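Local atomic coordinates of polymerase X (Deinococcus radiodurans, PDB entry 2W9M), a protein that probably extends DNA strands from deoxyribonucleoside triphosphates as a family X repair polymerase, and also carries a zinc-binding PHP domain. Residues E18-L23 and R35-A40; P107-S112 and K137-K142; L509-N514 and A536-A541. All blocks are in the same frame, centred on the assembly; numbering follows the deposited sequence.

Interaction 1: residues E18-L23 and R35-A40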
loop_
_atom_site.group_PDB
_atom_site.type_symbol
_atom_site.label_atom_id
_atom_site.label_comp_id
_atom_site.label_asym_id
_atom_site.label_seq_id
_atom_site.Cartn_x
_atom_site.Cartn_y
_atom_site.Cartn_z
ATOM N N GLU A 18 17.769 -16.120 17.444
ATOM C CA GLU A 18 17.568 -14.950 18.295
ATOM C C GLU A 18 16.802 -13.832 17.591
ATOM O O GLU A 18 16.183 -12.993 18.244
ATOM C CB GLU A 18 18.909 -14.420 18.807
ATOM C CG GLU A 18 19.411 -15.116 20.064
ATOM C CD GLU A 18 20.896 -14.899 20.311
ATOM O OE1 GLU A 18 21.670 -14.864 19.327
ATOM O OE2 GLU A 18 21.291 -14.773 21.491
ATOM N N ARG A 19 16.848 -13.818 16.262
ATOM C CA ARG A 19 16.146 -12.793 15.497
ATOM C C ARG A 19 14.675 -13.157 15.303
ATOM O O ARG A 19 13.838 -12.282 15.080
ATOM C CB ARG A 19 16.823 -12.555 14.144
ATOM C CG ARG A 19 16.374 -11.273 13.446
ATOM C CD ARG A 19 17.158 -11.013 12.167
ATOM N NE ARG A 19 18.598 -10.904 12.401
ATOM C CZ ARG A 19 19.499 -11.790 11.978
ATOM N NH1 ARG A 19 19.115 -12.858 11.289
ATOM N NH2 ARG A 19 20.786 -11.603 12.240
ATOM N N THR A 20 14.368 -14.451 15.394
ATOM C CA THR A 20 12.999 -14.944 15.255
ATOM C C THR A 20 12.170 -14.693 16.514
ATOM O O THR A 20 10.972 -14.416 16.436
ATOM C CB THR A 20 12.964 -16.452 14.939
ATOM O OG1 THR A 20 13.927 -16.759 13.923
ATOM C CG2 THR A 20 11.574 -16.866 14.470
ATOM N N ALA A 21 12.807 -14.804 17.674
ATOM C CA ALA A 21 12.127 -14.536 18.932
ATOM C C ALA A 21 11.836 -13.048 19.046
ATOM O O ALA A 21 10.784 -12.654 19.540
ATOM C CB ALA A 21 12.964 -15.018 20.117
ATOM N N ASP A 22 12.777 -12.228 18.584
ATOM C CA ASP A 22 12.606 -10.778 18.583
ATOM C C ASP A 22 11.436 -10.363 17.697
ATOM O O ASP A 22 10.667 -9.468 18.051
ATOM C CB ASP A 22 13.892 -10.081 18.125
ATOM C CG ASP A 22 14.947 -10.014 19.222
ATOM O OD1 ASP A 22 14.575 -9.883 20.409
ATOM O OD2 ASP A 22 16.152 -10.084 18.892
ATOM N N LEU A 23 11.307 -11.022 16.546
ATOM C CA LEU A 23 10.207 -10.772 15.616
ATOM C C LEU A 23 8.850 -11.174 16.202
ATOM O O LEU A 23 7.859 -10.459 16.038
ATOM C CB LEU A 23 10.450 -11.493 14.286
ATOM C CG LEU A 23 11.366 -10.794 13.282
ATOM C CD1 LEU A 23 11.706 -11.707 12.113
ATOM C CD2 LEU A 23 10.708 -9.524 12.784
ATOM N N ARG A 35 9.556 -17.828 23.284
ATOM C CA ARG A 35 10.356 -18.428 24.340
ATOM C C ARG A 35 11.085 -19.657 23.816
ATOM O O ARG A 35 12.249 -19.880 24.140
ATOM C CB ARG A 35 9.479 -18.815 25.530
ATOM C CG ARG A 35 9.462 -17.784 26.636
ATOM C CD ARG A 35 8.748 -18.312 27.863
ATOM N NE ARG A 35 9.257 -17.692 29.082
ATOM C CZ ARG A 35 8.638 -17.729 30.257
ATOM N NH1 ARG A 35 7.473 -18.353 30.378
ATOM N NH2 ARG A 35 9.180 -17.136 31.312
ATOM N N ALA A 36 10.393 -20.446 23.000
ATOM C CA ALA A 36 10.968 -21.667 22.443
ATOM C C ALA A 36 12.169 -21.382 21.544
ATOM O O ALA A 36 13.140 -22.139 21.538
ATOM C CB ALA A 36 9.912 -22.459 21.687
ATOM N N TYR A 37 12.103 -20.294 20.782
ATOM C CA TYR A 37 13.213 -19.913 19.915
ATOM C C TYR A 37 14.334 -19.236 20.700
ATOM O O TYR A 37 15.513 -19.409 20.390
ATOM C CB TYR A 37 12.737 -19.017 18.767
ATOM C CG TYR A 37 12.187 -19.791 17.590
ATOM C CD1 TYR A 37 10.821 -19.837 17.336
ATOM C CD2 TYR A 37 13.034 -20.487 16.739
ATOM C CE1 TYR A 37 10.317 -20.550 16.263
ATOM C CE2 TYR A 37 12.540 -21.203 15.664
ATOM C CZ TYR A 37 11.182 -21.231 15.430
ATOM O OH TYR A 37 10.691 -21.945 14.357
ATOM N N ARG A 38 13.960 -18.475 21.722
ATOM C CA ARG A 38 14.936 -17.768 22.539
ATOM C C ARG A 38 15.753 -18.751 23.372
ATOM O O ARG A 38 16.963 -18.586 23.533
ATOM C CB ARG A 38 14.235 -16.763 23.449
ATOM C CG ARG A 38 15.039 -15.508 23.738
ATOM C CD ARG A 38 14.253 -14.546 24.620
ATOM N NE ARG A 38 12.843 -14.476 24.244
ATOM C CZ ARG A 38 11.867 -15.117 24.879
ATOM N NH1 ARG A 38 12.142 -15.877 25.931
ATOM N NH2 ARG A 38 10.612 -15.000 24.466
ATOM N N SER A 39 15.083 -19.777 23.893
ATOM C CA SER A 39 15.746 -20.794 24.706
ATOM C C SER A 39 16.624 -21.703 23.850
ATOM O O SER A 39 17.674 -22.162 24.300
ATOM C CB SER A 39 14.723 -21.622 25.491
ATOM O OG SER A 39 13.989 -22.483 24.637
ATOM N N ALA A 40 16.195 -21.963 22.620
ATOM C CA ALA A 40 16.993 -22.760 21.693
ATOM C C ALA A 40 18.274 -22.021 21.317
ATOM O O ALA A 40 19.288 -22.638 20.992
ATOM C CB ALA A 40 16.188 -23.104 20.448
#

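Interaction 2: residues P107-S112 and K137-K142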
loop_
_atom_site.group_PDB
_atom_site.type_symbol
_atom_site.label_atom_id
_atom_site.label_comp_id
_atom_site.label_asym_id
_atom_site.label_seq_id
_atom_site.Cartn_x
_atom_site.Cartn_y
_atom_site.Cartn_z
ATOM N N PRO A 107 13.559 -4.183 19.203
ATOM C CA PRO A 107 12.228 -4.800 19.215
ATOM C C PRO A 107 11.223 -3.984 20.021
ATOM O O PRO A 107 10.097 -3.771 19.570
ATOM C CB PRO A 107 12.474 -6.147 19.903
ATOM C CG PRO A 107 13.917 -6.432 19.670
ATOM C CD PRO A 107 14.599 -5.100 19.701
ATOM N N LYS A 108 11.639 -3.536 21.202
ATOM C CA LYS A 108 10.770 -2.788 22.105
ATOM C C LYS A 108 10.352 -1.440 21.519
ATOM O O LYS A 108 9.232 -0.976 21.741
ATOM C CB LYS A 108 11.448 -2.597 23.470
ATOM C CG LYS A 108 12.582 -1.568 23.493
ATOM C CD LYS A 108 13.667 -1.847 22.449
ATOM C CE LYS A 108 14.588 -2.989 22.862
ATOM N NZ LYS A 108 13.908 -4.313 22.857
ATOM N N LYS A 109 11.257 -0.816 20.771
ATOM C CA LYS A 109 10.980 0.474 20.153
ATOM C C LYS A 109 10.064 0.313 18.944
ATOM O O LYS A 109 9.106 1.067 18.775
ATOM C CB LYS A 109 12.280 1.170 19.748
ATOM C CG LYS A 109 13.085 1.709 20.915
ATOM C CD LYS A 109 14.089 2.746 20.449
ATOM C CE LYS A 109 14.576 3.599 21.607
ATOM N NZ LYS A 109 15.235 4.849 21.131
ATOM N N ILE A 110 10.361 -0.674 18.104
ATOM C CA ILE A 110 9.518 -0.955 16.952
ATOM C C ILE A 110 8.104 -1.288 17.405
ATOM O O ILE A 110 7.130 -0.929 16.750
ATOM C CB ILE A 110 10.086 -2.092 16.098
ATOM C CG1 ILE A 110 11.423 -1.659 15.488
ATOM C CG2 ILE A 110 9.092 -2.492 15.011
ATOM C CD1 ILE A 110 11.874 -2.491 14.304
ATOM N N ARG A 111 7.995 -1.960 18.544
ATOM C CA ARG A 111 6.691 -2.307 19.085
ATOM C C ARG A 111 5.950 -1.090 19.631
ATOM O O ARG A 111 4.728 -1.009 19.531
ATOM C CB ARG A 111 6.816 -3.385 20.159
ATOM C CG ARG A 111 5.635 -3.429 21.096
ATOM C CD ARG A 111 5.360 -4.835 21.579
ATOM N NE ARG A 111 4.105 -4.891 22.322
ATOM C CZ ARG A 111 3.287 -5.937 22.332
ATOM N NH1 ARG A 111 3.589 -7.019 21.628
ATOM N NH2 ARG A 111 2.165 -5.896 23.038
ATOM N N SER A 112 6.681 -0.139 20.200
ATOM C CA SER A 112 6.042 1.056 20.741
ATOM C C SER A 112 5.692 2.049 19.633
ATOM O O SER A 112 4.733 2.817 19.756
ATOM C CB SER A 112 6.906 1.710 21.824
ATOM O OG SER A 112 7.873 2.574 21.257
ATOM N N LYS A 137 7.673 7.688 24.974
ATOM C CA LYS A 137 8.524 7.052 25.972
ATOM C C LYS A 137 9.671 6.318 25.292
ATOM O O LYS A 137 9.443 5.482 24.414
ATOM C CB LYS A 137 7.727 6.033 26.785
ATOM C CG LYS A 137 7.329 6.464 28.182
ATOM C CD LYS A 137 7.154 5.229 29.052
ATOM C CE LYS A 137 6.057 5.401 30.085
ATOM N NZ LYS A 137 5.637 4.078 30.630
ATOM N N GLY A 138 10.900 6.617 25.702
ATOM C CA GLY A 138 12.066 5.937 25.164
ATOM C C GLY A 138 12.743 6.715 24.052
ATOM O O GLY A 138 13.892 6.444 23.700
ATOM N N PHE A 139 12.020 7.680 23.491
ATOM C CA PHE A 139 12.584 8.586 22.502
ATOM C C PHE A 139 12.644 9.995 23.071
ATOM O O PHE A 139 11.778 10.401 23.849
ATOM C CB PHE A 139 11.734 8.609 21.231
ATOM C CG PHE A 139 11.510 7.259 20.622
ATOM C CD1 PHE A 139 10.440 6.474 21.019
ATOM C CD2 PHE A 139 12.357 6.783 19.640
ATOM C CE1 PHE A 139 10.229 5.237 20.457
ATOM C CE2 PHE A 139 12.150 5.547 19.073
ATOM C CZ PHE A 139 11.085 4.771 19.481
ATOM N N GLY A 140 13.669 10.737 22.676
ATOM C CA GLY A 140 13.773 12.141 23.019
ATOM C C GLY A 140 14.172 12.897 21.775
ATOM O O GLY A 140 14.261 12.304 20.702
ATOM N N ALA A 141 14.418 14.196 21.911
ATOM C CA ALA A 141 14.813 15.013 20.772
ATOM C C ALA A 141 16.010 14.412 20.042
ATOM O O ALA A 141 16.048 14.376 18.811
ATOM C CB ALA A 141 15.124 16.429 21.220
ATOM N N LYS A 142 16.983 13.931 20.806
ATOM C CA LYS A 142 18.225 13.433 20.226
ATOM C C LYS A 142 18.060 12.129 19.444
ATOM O O LYS A 142 18.546 12.013 18.318
ATOM C CB LYS A 142 19.308 13.305 21.302
ATOM C CG LYS A 142 20.184 14.543 21.416
ATOM C CD LYS A 142 20.565 14.855 22.853
ATOM C CE LYS A 142 21.250 16.207 22.936
ATOM N NZ LYS A 142 21.071 16.855 24.268
HETATM O O HOH W 1 16.843 6.550 22.693
#

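Interaction 3: residues L509-N514 and A536-A541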
loop_
_atom_site.group_PDB
_atom_site.type_symbol
_atom_site.label_atom_id
_atom_site.label_comp_id
_atom_site.label_asym_id
_atom_site.label_seq_id
_atom_site.Cartn_x
_atom_site.Cartn_y
_atom_site.Cartn_z
ATOM N N LEU A 509 -15.391 -7.431 -13.485
ATOM C CA LEU A 509 -15.251 -7.649 -12.050
ATOM C C LEU A 509 -15.828 -6.501 -11.234
ATOM O O LEU A 509 -15.925 -5.367 -11.710
ATOM C CB LEU A 509 -13.780 -7.842 -11.673
ATOM C CG LEU A 509 -13.017 -8.960 -12.382
ATOM C CD1 LEU A 509 -11.516 -8.806 -12.161
ATOM C CD2 LEU A 509 -13.501 -10.312 -11.902
ATOM N N LYS A 510 -16.223 -6.813 -10.004
ATOM C CA LYS A 510 -16.460 -5.792 -9.000
ATOM C C LYS A 510 -15.199 -5.707 -8.159
ATOM O O LYS A 510 -14.568 -6.720 -7.876
ATOM C CB LYS A 510 -17.661 -6.149 -8.128
ATOM C CG LYS A 510 -19.000 -5.900 -8.795
ATOM C CD LYS A 510 -20.098 -5.673 -7.766
ATOM C CE LYS A 510 -20.136 -4.224 -7.297
ATOM N NZ LYS A 510 -18.821 -3.760 -6.769
ATOM N N PHE A 511 -14.819 -4.503 -7.763
ATOM C CA PHE A 511 -13.582 -4.331 -7.018
ATOM C C PHE A 511 -13.843 -3.836 -5.606
ATOM O O PHE A 511 -14.931 -3.351 -5.291
ATOM C CB PHE A 511 -12.651 -3.361 -7.745
ATOM C CG PHE A 511 -12.304 -3.792 -9.138
ATOM C CD1 PHE A 511 -13.119 -3.452 -10.201
ATOM C CD2 PHE A 511 -11.170 -4.550 -9.380
ATOM C CE1 PHE A 511 -12.808 -3.854 -11.485
ATOM C CE2 PHE A 511 -10.851 -4.950 -10.658
ATOM C CZ PHE A 511 -11.673 -4.600 -11.715
ATOM N N ALA A 512 -12.830 -3.966 -4.758
ATOM C CA ALA A 512 -12.882 -3.408 -3.422
ATOM C C ALA A 512 -11.596 -2.627 -3.145
ATOM O O ALA A 512 -10.500 -3.191 -3.185
ATOM C CB ALA A 512 -13.075 -4.521 -2.396
ATOM N N ILE A 513 -11.726 -1.332 -2.883
ATOM C CA ILE A 513 -10.573 -0.518 -2.523
ATOM C C ILE A 513 -10.355 -0.583 -1.016
ATOM O O ILE A 513 -11.012 0.120 -0.253
ATOM C CB ILE A 513 -10.738 0.945 -2.979
ATOM C CG1 ILE A 513 -11.071 0.999 -4.469
ATOM C CG2 ILE A 513 -9.470 1.738 -2.712
ATOM C CD1 ILE A 513 -11.395 2.396 -4.974
ATOM N N ASN A 514 -9.430 -1.443 -0.601
ATOM C CA ASN A 514 -9.197 -1.722 0.817
ATOM C C ASN A 514 -7.826 -1.243 1.283
ATOM O O ASN A 514 -6.821 -1.468 0.610
ATOM C CB ASN A 514 -9.334 -3.222 1.088
ATOM C CG ASN A 514 -10.708 -3.770 0.702
ATOM O OD1 ASN A 514 -11.651 -3.011 0.455
ATOM N ND2 ASN A 514 -10.825 -5.095 0.651
ATOM N N ALA A 536 -7.848 3.255 -13.689
ATOM C CA ALA A 536 -8.499 2.106 -14.296
ATOM C C ALA A 536 -9.889 2.489 -14.801
ATOM O O ALA A 536 -10.529 1.732 -15.526
ATOM C CB ALA A 536 -8.576 0.952 -13.311
ATOM N N GLY A 537 -10.352 3.673 -14.415
ATOM C CA GLY A 537 -11.641 4.168 -14.868
ATOM C C GLY A 537 -12.818 3.663 -14.049
ATOM O O GLY A 537 -13.933 3.540 -14.557
ATOM N N LEU A 538 -12.580 3.386 -12.773
ATOM C CA LEU A 538 -13.627 2.830 -11.924
ATOM C C LEU A 538 -14.523 3.914 -11.336
ATOM O O LEU A 538 -14.051 4.979 -10.932
ATOM C CB LEU A 538 -13.026 1.979 -10.801
ATOM C CG LEU A 538 -12.187 0.779 -11.242
ATOM C CD1 LEU A 538 -11.859 -0.095 -10.044
ATOM C CD2 LEU A 538 -12.910 -0.021 -12.318
ATOM N N THR A 539 -15.821 3.630 -11.302
ATOM C CA THR A 539 -16.805 4.504 -10.671
ATOM C C THR A 539 -17.248 3.890 -9.341
ATOM O O THR A 539 -16.925 2.737 -9.048
ATOM C CB THR A 539 -18.043 4.680 -11.568
ATOM O OG1 THR A 539 -18.670 3.407 -11.775
ATOM C CG2 THR A 539 -17.652 5.272 -12.918
ATOM N N PRO A 540 -17.990 4.653 -8.527
ATOM C CA PRO A 540 -18.485 4.072 -7.276
ATOM C C PRO A 540 -19.258 2.779 -7.516
ATOM O O PRO A 540 -19.320 1.935 -6.623
ATOM C CB PRO A 540 -19.423 5.151 -6.737
ATOM C CG PRO A 540 -18.892 6.418 -7.298
ATOM C CD PRO A 540 -18.329 6.082 -8.648
ATOM N N ALA A 541 -19.829 2.622 -8.709
ATOM C CA ALA A 541 -20.624 1.436 -9.021
ATOM C C ALA A 541 -19.772 0.186 -9.258
ATOM O O ALA A 541 -20.277 -0.934 -9.194
ATOM C CB ALA A 541 -21.541 1.698 -10.213
#

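Interaction 1: residues E18-L23 and R35-A40
Tyr37 and Arg38 bring helix 34-45 against Thr20 and Ala21 of helix 10-26. The two segments run nearly antiparallel, their axes 154° apart and 7.9 Å from each other at closest approach, and the small Ala21 permits a close approach, its CA 5.6 Å from that of Tyr37. Tyr37 comes first along the second helix. Its CG lies anti to the carbonyl carbon (chi1 -84°), which carries the ring alongside the first helix, where the methyl CG2 of Thr20 sits over the centre of one face. That CH-pi contact is almost on the ring normal, with Thr20 CG2 4.2 Å from the centroid of the Tyr37 ring. On the threonine side, OG1 is turned back to its own helix and bonds to the carbonyl oxygen of Ala16, while CG2 takes the position anti to the backbone N and faces the ring. Leu17 and Leu24 also touch Tyr37, and its hydroxyl has a weak hydrogen bond to Glu72. Arg38 follows. Ala21 CB rests between the bases of these two residues, 4.2 Å from Tyr37 CB and 4.0 Å from Arg38 CB. Bent at chi3, the arginine chain brings Arg38 NE to 4.2 Å from the same Ala21 CB, so its root and its neck both lie against one methyl. Its head group makes a long, weak ion pair with Asp25, one turn further along the first helix from Ala21. The contact is thus almost wholly apolar and buried, with charge kept to its border. Pro84 against Tyr37 and Leu85 against Thr20 bring in helix 83-91. Such a close antiparallel helix pair belongs to the N-terminal helix-hairpin-helix domain of family X polymerases.

Interaction 2: residues P107-S112 and K137-K142
Lys109 stretches its aliphatic chain across one face of the Phe139 ring, the two side chains reaching toward each other from opposite directions. With chi1 at -72°, CG is anti to the carbonyl carbon, and from there the lysine is fully extended, which lays successive methylenes along the rim of the ring. Lys109 CD comes within 3.7 Å of Phe139 CE2, and Lys109 CE stands 4.0 Å above the ring plane, displaced from its centre. The ammonium group ends above the CD2-CE2 side of the ring: Lys109 NZ is 4.2 Å from the centroid of the Phe139 ring, 34° off the normal, an off-centre cation-pi contact. A weak hydrogen bond of 3.3 Å joins Lys109 NZ to Gly138 O, and a water that accepts from NZ and donates to Gly138 O bridges the pair a second time. Gly138 has a positive phi, a backbone shape that calls for glycine. It opens the Gly-Phe-Gly turn ahead of helix 141-157, which resembles the Gly-hydrophobic-Gly hairpin of helix-hairpin-helix motifs; helix 107-115 ends the preceding motif of this kind, so the contact joins two consecutive motifs. In such hairpins the middle residue turns inward, and Phe139 is indeed buried, meeting Leu133 as well. Ser112 comes at the ring's edge instead. Ser112 OG lies in the plane of the ring, 3.6 Å from Phe139 CE1. A chi1 of 85° places that oxygen between the backbone N and the carbonyl carbon, where Ser112 OG donates to Lys109 O at 3.2 Å, the donor a little out of the carbonyl plane.

Interaction 3: residues L509-N514 and A536-A541
Strand 511-514 and the irregular chain 536-541 lie side by side without pairing, the CA atoms of Phe511 and Leu538 8.7 Å apart and those of Lys510 and Ala541 8.3 Å. The second segment starts where helix 526-535 is closed by a Schellman motif, with Gly537 at positive phi. Directly after it Leu538 points its side chain at the strand and meets Phe511; the two side chains cross at about a right angle. Both methyls come from the same side of the ring plane: Leu538 CD1 is 3.6 Å from Phe511 CD1, and Leu538 CD2 is 3.9 Å from Phe511 CE1. Relative to the ring itself the methyls lie obliquely, the forked end of the leucine spread along the CD1-CE1 bond. Val486 of the neighbouring strand touches Phe511 too; Leu538 in turn reaches Ile488 of that strand. At the other end Lys510 is bent at chi3 and chi4, which brings the end of the chain up to the carbonyl oxygen of Ala541, with Lys510 CE 3.8 Å from Ala541 O. NZ has a weak hydrogen bond with the carbonyl oxygen of His542. Just past the segment, His542 and Val544 bond to the backbone of Phe511, so the chain returns to the strand there. Strand 511-514 is the last of seven parallel strands, and Asn514 touches Ile331 and His332 of the first, as expected of the PHP barrel. The side chains meet by apolar packing, without hydrogen bonds between the two segments; what fixes the relative position of strand and chain is more plausibly the backbone bonding that follows at His542 and Val544.

Interactions 1 and 2 are neighbours: their centres are 21 Å apart, and they touch where Asp22 OD1 packs 3.6 Å from Pro107 CG. Together they tie the first helices of the chain to the helix-hairpin-helix motifs that follow, all within the polymerase X region and away from the zinc sites. Interaction 3 belongs to the PHP part, on the other side of the chain's centre, with centres 43 Å from interaction 1 and 39 Å from interaction 2. It touches neither: the nearest atoms are about 23 Å from interaction 1 and about 21 Å from interaction 2. The Phe511 side chain is about 12 Å from that of zinc ligand His456.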